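Local coordinates for Atg5 (PDB 3VQI), which takes part in autophagic vesicle formation and cytoplasm-to-vacuole transport, acting as the partner to which the ubiquitin-like protein Atg12 is conjugated, at residues K198-R203 with D253-L258; L223-L228 with L269-K274. All coordinates share one frame; numbering follows the deposited sequence.

Interaction 1. Residues K198-R203 with D253-L258; sequences KSLPVR and DNIFEL
On the side of 198-203, Leu200 carries nearly all of this contact, with one methyl laid against the first turn of helix 255-262. Its CD2 lies 3.6 Å from Phe256 CA, the closest approach between the two segments. The same methyl is 4.0 Å from the backbone oxygen Ile255 O. It also meets the branch methyl of the isoleucine, Leu200 CD2 to Ile255 CG2 being 4.0 Å. The Leu200 branch thus rests on helix backbone as much as on side chains. No hydrogen bond crosses the contact. Leu200 has CG between its backbone N and carbonyl carbon, with chi1 at 39°, a skewed setting that carries CD2 over to the helix. Asn254 occupies the N-cap, and its main chain starts the turn: Leu258 N donates to Asn254 O at 2.8 Å.

The Ile255 side is buried. Val202 points toward the helix from the strand but stops short of contact, and packs on Leu228. Ile255 goes on to touch Val225 of helix 225-230. The Phe256 side is looser. Of the Phe256 side chain, only CB comes near, 4.3 Å from Leu200 CD2, and the residue is exposed, with its side chain touching Met194. On the other side of the incoming chain, Pro201 packs on helix 135-155, and Ser199 OG is hydrogen-bonded to Ile153 O there. The contact lays the late helix of UblB beside the entry to its first strand, as in the ubiquitin (beta-grasp) fold.

Interaction 2. Residues L223-L228 with L269-K274; sequences LSVAEL and LYLVTK
Leu228 N donates to Ser224 O at 2.8 Å, a bond that closes the first turn of helix 225-230. Ser224 is the N-cap of this helix. Its hydroxyl oxygen, Ser224 OG, accepts from Glu227 N at 3.1 Å, with an angle of 149° at the hydrogen. The capped turn presents Val225 and Leu228 to the strand, and both meet the same methyl of Leu271.

Val225 reaches it with one branch, CG1 lying 4.1 Å from Leu271 CD2. Leu228 comes in from a second direction, with its CD2 also 4.1 Å from Leu271 CD2. Val225 CG1 is anti to the backbone N (chi1 171°), which extends that methyl toward the strand. Leu271 points toward the helix. All three residues are buried and the contact is wholly apolar.

This is the core of the beta-grasp fold of UblB: its first helix packs across one face of the sheet, here against the last strand, 269-272. Val242 of strand 241-244 and Leu258 of helix 255-262 also touch Val225. Val216 adds to the packing on Leu228. The other face of strand 269-272 is covered by helix 89-96 of the UblA region, where Tyr270 lies on Val91 and Val272 on Leu95. Beyond the strand, Lys274 NZ forms a salt bridge with Asp248 OD1.

Overall arrangement
From the N terminus the four segments come in the order 198-203, 223-228, 253-258 and 269-274. Interaction 1 closes a loop from the entry of the first UblB strand to helix 255-262. Interaction 2 starts inside that loop and closes beyond it, from helix 225-230 to the C-terminal strand. The two loops therefore cross. The centres of the two contacts lie about 9 Å apart. Strands 202-205 and 269-272 are parallel neighbours in one sheet, where Arg203 O and Leu271 N are probably hydrogen-bonded. The crossed pair thus ties helix 255-262 to the run leading into the first strand, and helix 225-230 to the last strand.

Interaction 1. Residues K198-R203 with D253-L258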
ATOM      1  N   LYS A 198     -16.047   4.261  16.778  1.00 84.64           N
ATOM      2  CA  LYS A 198     -16.752   5.472  16.368  1.00 84.50           C
ATOM      3  C   LYS A 198     -16.784   5.553  14.834  1.00 84.63           C
ATOM      4  O   LYS A 198     -17.788   5.208  14.205  1.00 84.86           O
ATOM      5  CB  LYS A 198     -16.053   6.699  16.953  1.00 83.62           C
ATOM      6  N   SER A 199     -15.683   6.006  14.235  1.00 83.98           N
ATOM      7  CA  SER A 199     -15.580   6.110  12.776  1.00 82.44           C
ATOM      8  C   SER A 199     -14.478   5.194  12.218  1.00 80.64           C
ATOM      9  O   SER A 199     -13.493   4.895  12.898  1.00 79.70           O
ATOM     10  CB  SER A 199     -15.341   7.571  12.359  1.00 81.90           C
ATOM     11  OG  SER A 199     -14.536   8.259  13.303  1.00 81.83           O
ATOM     12  N   LEU A 200     -14.656   4.738  10.982  1.00 78.06           N
ATOM     13  CA  LEU A 200     -13.682   3.851  10.363  1.00 76.66           C
ATOM     14  C   LEU A 200     -12.791   4.496   9.290  1.00 74.93           C
ATOM     15  O   LEU A 200     -13.260   5.277   8.454  1.00 73.89           O
ATOM     16  CB  LEU A 200     -14.397   2.617   9.801  1.00 77.08           C
ATOM     17  CG  LEU A 200     -15.766   2.759   9.132  1.00 77.23           C
ATOM     18  CD1 LEU A 200     -15.662   3.641   7.906  1.00 77.81           C
ATOM     19  CD2 LEU A 200     -16.285   1.372   8.749  1.00 77.13           C
ATOM     20  N   PRO A 201     -11.480   4.173   9.312  1.00 72.37           N
ATOM     21  CA  PRO A 201     -10.467   4.684   8.375  1.00 69.86           C
ATOM     22  C   PRO A 201     -10.746   4.315   6.918  1.00 67.03           C
ATOM     23  O   PRO A 201     -10.596   3.161   6.519  1.00 65.83           O
ATOM     24  CB  PRO A 201      -9.173   4.053   8.888  1.00 70.19           C
ATOM     25  CG  PRO A 201      -9.440   3.887  10.364  1.00 71.31           C
ATOM     26  CD  PRO A 201     -10.847   3.345  10.354  1.00 71.22           C
ATOM     27  N   VAL A 202     -11.159   5.296   6.125  1.00 64.73           N
ATOM     28  CA  VAL A 202     -11.450   5.039   4.726  1.00 63.01           C
ATOM     29  C   VAL A 202     -10.769   6.046   3.823  1.00 62.57           C
ATOM     30  O   VAL A 202     -10.665   7.234   4.151  1.00 63.50           O
ATOM     31  CB  VAL A 202     -12.952   5.094   4.431  1.00 63.10           C
ATOM     32  CG1 VAL A 202     -13.217   4.586   3.023  1.00 63.16           C
ATOM     33  CG2 VAL A 202     -13.707   4.265   5.433  1.00 64.53           C
ATOM     34  N   ARG A 203     -10.302   5.558   2.681  1.00 60.24           N
ATOM     35  CA  ARG A 203      -9.636   6.404   1.704  1.00 56.80           C
ATOM     36  C   ARG A 203     -10.112   5.992   0.336  1.00 55.91           C
ATOM     37  O   ARG A 203     -10.102   4.808  -0.006  1.00 54.93           O
ATOM     38  CB  ARG A 203      -8.120   6.269   1.826  1.00 54.57           C
ATOM     39  CG  ARG A 203      -7.563   7.044   3.005  1.00 50.18           C
ATOM     40  CD  ARG A 203      -6.097   6.763   3.234  1.00 48.35           C
ATOM     41  NE  ARG A 203      -5.583   7.577   4.328  1.00 43.98           N
ATOM     42  CZ  ARG A 203      -4.367   7.449   4.841  1.00 44.93           C
ATOM     43  NH1 ARG A 203      -3.535   6.532   4.361  1.00 46.29           N
ATOM     44  NH2 ARG A 203      -3.982   8.247   5.825  1.00 44.17           N
ATOM     45  N   ASP A 253     -22.490  -3.350  -1.131  1.00 92.69           N
ATOM     46  CA  ASP A 253     -21.882  -3.890   0.087  1.00 92.25           C
ATOM     47  C   ASP A 253     -21.812  -2.927   1.271  1.00 91.88           C
ATOM     48  O   ASP A 253     -21.877  -1.709   1.111  1.00 92.06           O
ATOM     49  CB  ASP A 253     -20.480  -4.415  -0.226  1.00 93.35           C
ATOM     50  CG  ASP A 253     -20.506  -5.701  -1.031  1.00 94.64           C
ATOM     51  OD1 ASP A 253     -21.275  -5.774  -2.014  1.00 95.55           O
ATOM     52  OD2 ASP A 253     -19.752  -6.638  -0.684  1.00 95.64           O
ATOM     53  N   ASN A 254     -21.671  -3.494   2.465  1.00 91.56           N
ATOM     54  CA  ASN A 254     -21.601  -2.718   3.700  1.00 91.81           C
ATOM     55  C   ASN A 254     -20.159  -2.324   4.046  1.00 91.54           C
ATOM     56  O   ASN A 254     -19.306  -3.178   4.286  1.00 90.99           O
ATOM     57  CB  ASN A 254     -22.239  -3.529   4.833  1.00 92.13           C
ATOM     58  CG  ASN A 254     -22.173  -2.824   6.168  1.00 93.82           C
ATOM     59  OD1 ASN A 254     -22.314  -1.602   6.247  1.00 95.04           O
ATOM     60  ND2 ASN A 254     -21.973  -3.594   7.233  1.00 94.68           N
ATOM     61  N   ILE A 255     -19.897  -1.020   4.077  1.00 91.09           N
ATOM     62  CA  ILE A 255     -18.559  -0.510   4.359  1.00 90.63           C
ATOM     63  C   ILE A 255     -17.998  -0.953   5.715  1.00 90.68           C
ATOM     64  O   ILE A 255     -16.808  -1.256   5.829  1.00 90.71           O
ATOM     65  CB  ILE A 255     -18.525   1.037   4.256  1.00 89.83           C
ATOM     66  CG1 ILE A 255     -17.163   1.487   3.725  1.00 89.58           C
ATOM     67  CG2 ILE A 255     -18.802   1.672   5.611  1.00 89.63           C
ATOM     68  CD1 ILE A 255     -16.890   1.042   2.297  1.00 88.74           C
ATOM     69  N   PHE A 256     -18.847  -0.983   6.739  1.00 89.97           N
ATOM     70  CA  PHE A 256     -18.417  -1.411   8.068  1.00 89.39           C
ATOM     71  C   PHE A 256     -17.836  -2.821   7.972  1.00 87.63           C
ATOM     72  O   PHE A 256     -16.847  -3.146   8.632  1.00 86.92           O
ATOM     73  CB  PHE A 256     -19.611  -1.391   9.037  1.00 92.48           C
ATOM     74  CG  PHE A 256     -19.494  -2.365  10.190  1.00 95.48           C
ATOM     75  CD1 PHE A 256     -18.508  -2.210  11.165  1.00 96.83           C
ATOM     76  CD2 PHE A 256     -20.368  -3.449  10.291  1.00 96.52           C
ATOM     77  CE1 PHE A 256     -18.396  -3.123  12.224  1.00 97.83           C
ATOM     78  CE2 PHE A 256     -20.264  -4.365  11.342  1.00 97.36           C
ATOM     79  CZ  PHE A 256     -19.276  -4.203  12.309  1.00 97.96           C
ATOM     80  N   GLU A 257     -18.457  -3.649   7.135  1.00 85.32           N
ATOM     81  CA  GLU A 257     -18.023  -5.028   6.945  1.00 83.28           C
ATOM     82  C   GLU A 257     -16.808  -5.097   6.023  1.00 81.82           C
ATOM     83  O   GLU A 257     -15.870  -5.863   6.270  1.00 81.87           O
ATOM     84  CB  GLU A 257     -19.174  -5.871   6.369  1.00 82.24           C
ATOM     85  N   LEU A 258     -16.831  -4.298   4.959  1.00 79.17           N
ATOM     86  CA  LEU A 258     -15.727  -4.267   4.008  1.00 76.13           C
ATOM     87  C   LEU A 258     -14.438  -3.881   4.727  1.00 75.31           C
ATOM     88  O   LEU A 258     -13.352  -4.292   4.329  1.00 74.67           O
ATOM     89  CB  LEU A 258     -16.025  -3.269   2.889  1.00 73.60           C
ATOM     90  CG  LEU A 258     -17.157  -3.671   1.943  1.00 72.36           C
ATOM     91  CD1 LEU A 258     -17.546  -2.502   1.061  1.00 71.31           C
ATOM     92  CD2 LEU A 258     -16.715  -4.859   1.108  1.00 71.42           C
TER

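Interaction 2. Residues L223-L228 with L269-K274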
ATOM      1  N   LEU A 223     -24.154   2.278   6.282  1.00 93.16           N
ATOM      2  CA  LEU A 223     -23.707   2.919   5.047  1.00 93.26           C
ATOM      3  C   LEU A 223     -23.186   1.908   4.034  1.00 93.08           C
ATOM      4  O   LEU A 223     -22.360   1.059   4.359  1.00 93.72           O
ATOM      5  CB  LEU A 223     -22.600   3.942   5.336  1.00 92.44           C
ATOM      6  CG  LEU A 223     -22.943   5.157   6.203  1.00 92.65           C
ATOM      7  CD1 LEU A 223     -21.701   6.017   6.377  1.00 91.39           C
ATOM      8  CD2 LEU A 223     -24.070   5.963   5.557  1.00 92.43           C
ATOM      9  N   SER A 224     -23.675   2.003   2.802  1.00 92.95           N
ATOM     10  CA  SER A 224     -23.243   1.110   1.735  1.00 92.46           C
ATOM     11  C   SER A 224     -22.215   1.852   0.880  1.00 91.73           C
ATOM     12  O   SER A 224     -22.070   3.071   0.997  1.00 91.01           O
ATOM     13  CB  SER A 224     -24.436   0.703   0.869  1.00 93.01           C
ATOM     14  OG  SER A 224     -25.010   1.834   0.231  1.00 93.90           O
ATOM     15  N   VAL A 225     -21.502   1.119   0.029  1.00 91.19           N
ATOM     16  CA  VAL A 225     -20.496   1.725  -0.841  1.00 90.14           C
ATOM     17  C   VAL A 225     -21.158   2.813  -1.678  1.00 90.05           C
ATOM     18  O   VAL A 225     -20.693   3.955  -1.718  1.00 89.21           O
ATOM     19  CB  VAL A 225     -19.852   0.672  -1.776  1.00 88.85           C
ATOM     20  CG1 VAL A 225     -18.973   1.350  -2.804  1.00 88.03           C
ATOM     21  CG2 VAL A 225     -19.026  -0.303  -0.960  1.00 87.88           C
ATOM     22  N   ALA A 226     -22.256   2.451  -2.331  1.00 89.28           N
ATOM     23  CA  ALA A 226     -22.991   3.398  -3.153  1.00 89.35           C
ATOM     24  C   ALA A 226     -23.357   4.628  -2.323  1.00 88.80           C
ATOM     25  O   ALA A 226     -23.255   5.756  -2.801  1.00 88.70           O
ATOM     26  CB  ALA A 226     -24.251   2.739  -3.707  1.00 88.84           C
ATOM     27  N   GLU A 227     -23.770   4.408  -1.076  1.00 88.52           N
ATOM     28  CA  GLU A 227     -24.148   5.505  -0.188  1.00 88.47           C
ATOM     29  C   GLU A 227     -22.939   6.366   0.172  1.00 88.81           C
ATOM     30  O   GLU A 227     -23.063   7.573   0.379  1.00 88.82           O
ATOM     31  CB  GLU A 227     -24.795   4.955   1.080  1.00 88.65           C
ATOM     32  N   LEU A 228     -21.768   5.741   0.250  1.00 89.18           N
ATOM     33  CA  LEU A 228     -20.553   6.473   0.573  1.00 89.45           C
ATOM     34  C   LEU A 228     -20.141   7.349  -0.605  1.00 90.11           C
ATOM     35  O   LEU A 228     -19.871   8.541  -0.439  1.00 89.92           O
ATOM     36  CB  LEU A 228     -19.410   5.511   0.912  1.00 88.91           C
ATOM     37  CG  LEU A 228     -18.042   6.167   1.159  1.00 87.70           C
ATOM     38  CD1 LEU A 228     -18.117   7.101   2.360  1.00 86.24           C
ATOM     39  CD2 LEU A 228     -16.992   5.095   1.385  1.00 87.19           C
ATOM     40  N   LEU A 269      -9.076   1.196   4.701  1.00 53.97           N
ATOM     41  CA  LEU A 269      -9.774   0.426   3.687  1.00 53.94           C
ATOM     42  C   LEU A 269      -9.698   1.318   2.456  1.00 53.99           C
ATOM     43  O   LEU A 269     -10.176   2.451   2.479  1.00 55.40           O
ATOM     44  CB  LEU A 269     -11.230   0.229   4.098  1.00 53.30           C
ATOM     45  CG  LEU A 269     -12.239  -0.206   3.038  1.00 51.97           C
ATOM     46  CD1 LEU A 269     -11.956  -1.617   2.503  1.00 48.62           C
ATOM     47  CD2 LEU A 269     -13.596  -0.120   3.700  1.00 50.41           C
ATOM     48  N   TYR A 270      -9.082   0.827   1.392  1.00 53.46           N
ATOM     49  CA  TYR A 270      -8.952   1.627   0.188  1.00 53.20           C
ATOM     50  C   TYR A 270      -9.928   1.242  -0.905  1.00 54.10           C
ATOM     51  O   TYR A 270     -10.020   0.082  -1.306  1.00 53.91           O
ATOM     52  CB  TYR A 270      -7.529   1.534  -0.385  1.00 50.63           C
ATOM     53  CG  TYR A 270      -6.461   2.183   0.457  1.00 48.04           C
ATOM     54  CD1 TYR A 270      -5.898   1.515   1.544  1.00 45.37           C
ATOM     55  CD2 TYR A 270      -6.001   3.465   0.161  1.00 45.54           C
ATOM     56  CE1 TYR A 270      -4.899   2.110   2.308  1.00 42.89           C
ATOM     57  CE2 TYR A 270      -5.010   4.068   0.922  1.00 43.55           C
ATOM     58  CZ  TYR A 270      -4.462   3.386   1.995  1.00 43.56           C
ATOM     59  OH  TYR A 270      -3.488   3.993   2.762  1.00 40.27           O
ATOM     60  N   LEU A 271     -10.650   2.236  -1.393  1.00 55.34           N
ATOM     61  CA  LEU A 271     -11.582   2.017  -2.478  1.00 58.12           C
ATOM     62  C   LEU A 271     -11.026   2.693  -3.721  1.00 59.14           C
ATOM     63  O   LEU A 271     -10.634   3.861  -3.680  1.00 58.96           O
ATOM     64  CB  LEU A 271     -12.942   2.625  -2.153  1.00 59.26           C
ATOM     65  CG  LEU A 271     -13.976   1.759  -1.438  1.00 61.16           C
ATOM     66  CD1 LEU A 271     -13.476   1.379  -0.050  1.00 62.95           C
ATOM     67  CD2 LEU A 271     -15.289   2.536  -1.356  1.00 62.12           C
ATOM     68  N   VAL A 272     -10.966   1.950  -4.815  1.00 60.84           N
ATOM     69  CA  VAL A 272     -10.510   2.500  -6.079  1.00 62.32           C
ATOM     70  C   VAL A 272     -11.730   2.558  -6.996  1.00 64.77           C
ATOM     71  O   VAL A 272     -12.292   1.528  -7.373  1.00 64.68           O
ATOM     72  CB  VAL A 272      -9.423   1.626  -6.712  1.00 61.46           C
ATOM     73  CG1 VAL A 272      -9.252   1.983  -8.181  1.00 62.14           C
ATOM     74  CG2 VAL A 272      -8.113   1.844  -5.976  1.00 61.89           C
ATOM     75  N   THR A 273     -12.144   3.776  -7.328  1.00 67.53           N
ATOM     76  CA  THR A 273     -13.297   4.005  -8.192  1.00 70.91           C
ATOM     77  C   THR A 273     -13.036   3.639  -9.648  1.00 73.54           C
ATOM     78  O   THR A 273     -11.889   3.616 -10.107  1.00 74.41           O
ATOM     79  CB  THR A 273     -13.718   5.475  -8.159  1.00 70.50           C
ATOM     80  OG1 THR A 273     -12.571   6.293  -8.434  1.00 68.45           O
ATOM     81  CG2 THR A 273     -14.302   5.837  -6.800  1.00 69.06           C
ATOM     82  N   LYS A 274     -14.117   3.360 -10.369  1.00 75.96           N
ATOM     83  CA  LYS A 274     -14.041   3.010 -11.780  1.00 77.99           C
ATOM     84  C   LYS A 274     -14.641   4.126 -12.635  1.00 78.48           C
ATOM     85  O   LYS A 274     -15.202   5.073 -12.038  1.00 78.47           O
ATOM     86  CB  LYS A 274     -14.797   1.709 -12.043  1.00 79.19           C
ATOM     87  CG  LYS A 274     -14.236   0.501 -11.319  1.00 80.74           C
ATOM     88  CD  LYS A 274     -15.011  -0.743 -11.715  1.00 82.30           C
ATOM     89  CE  LYS A 274     -14.466  -1.988 -11.051  1.00 82.21           C
ATOM     90  NZ  LYS A 274     -15.238  -3.194 -11.461  1.00 84.26           N
TER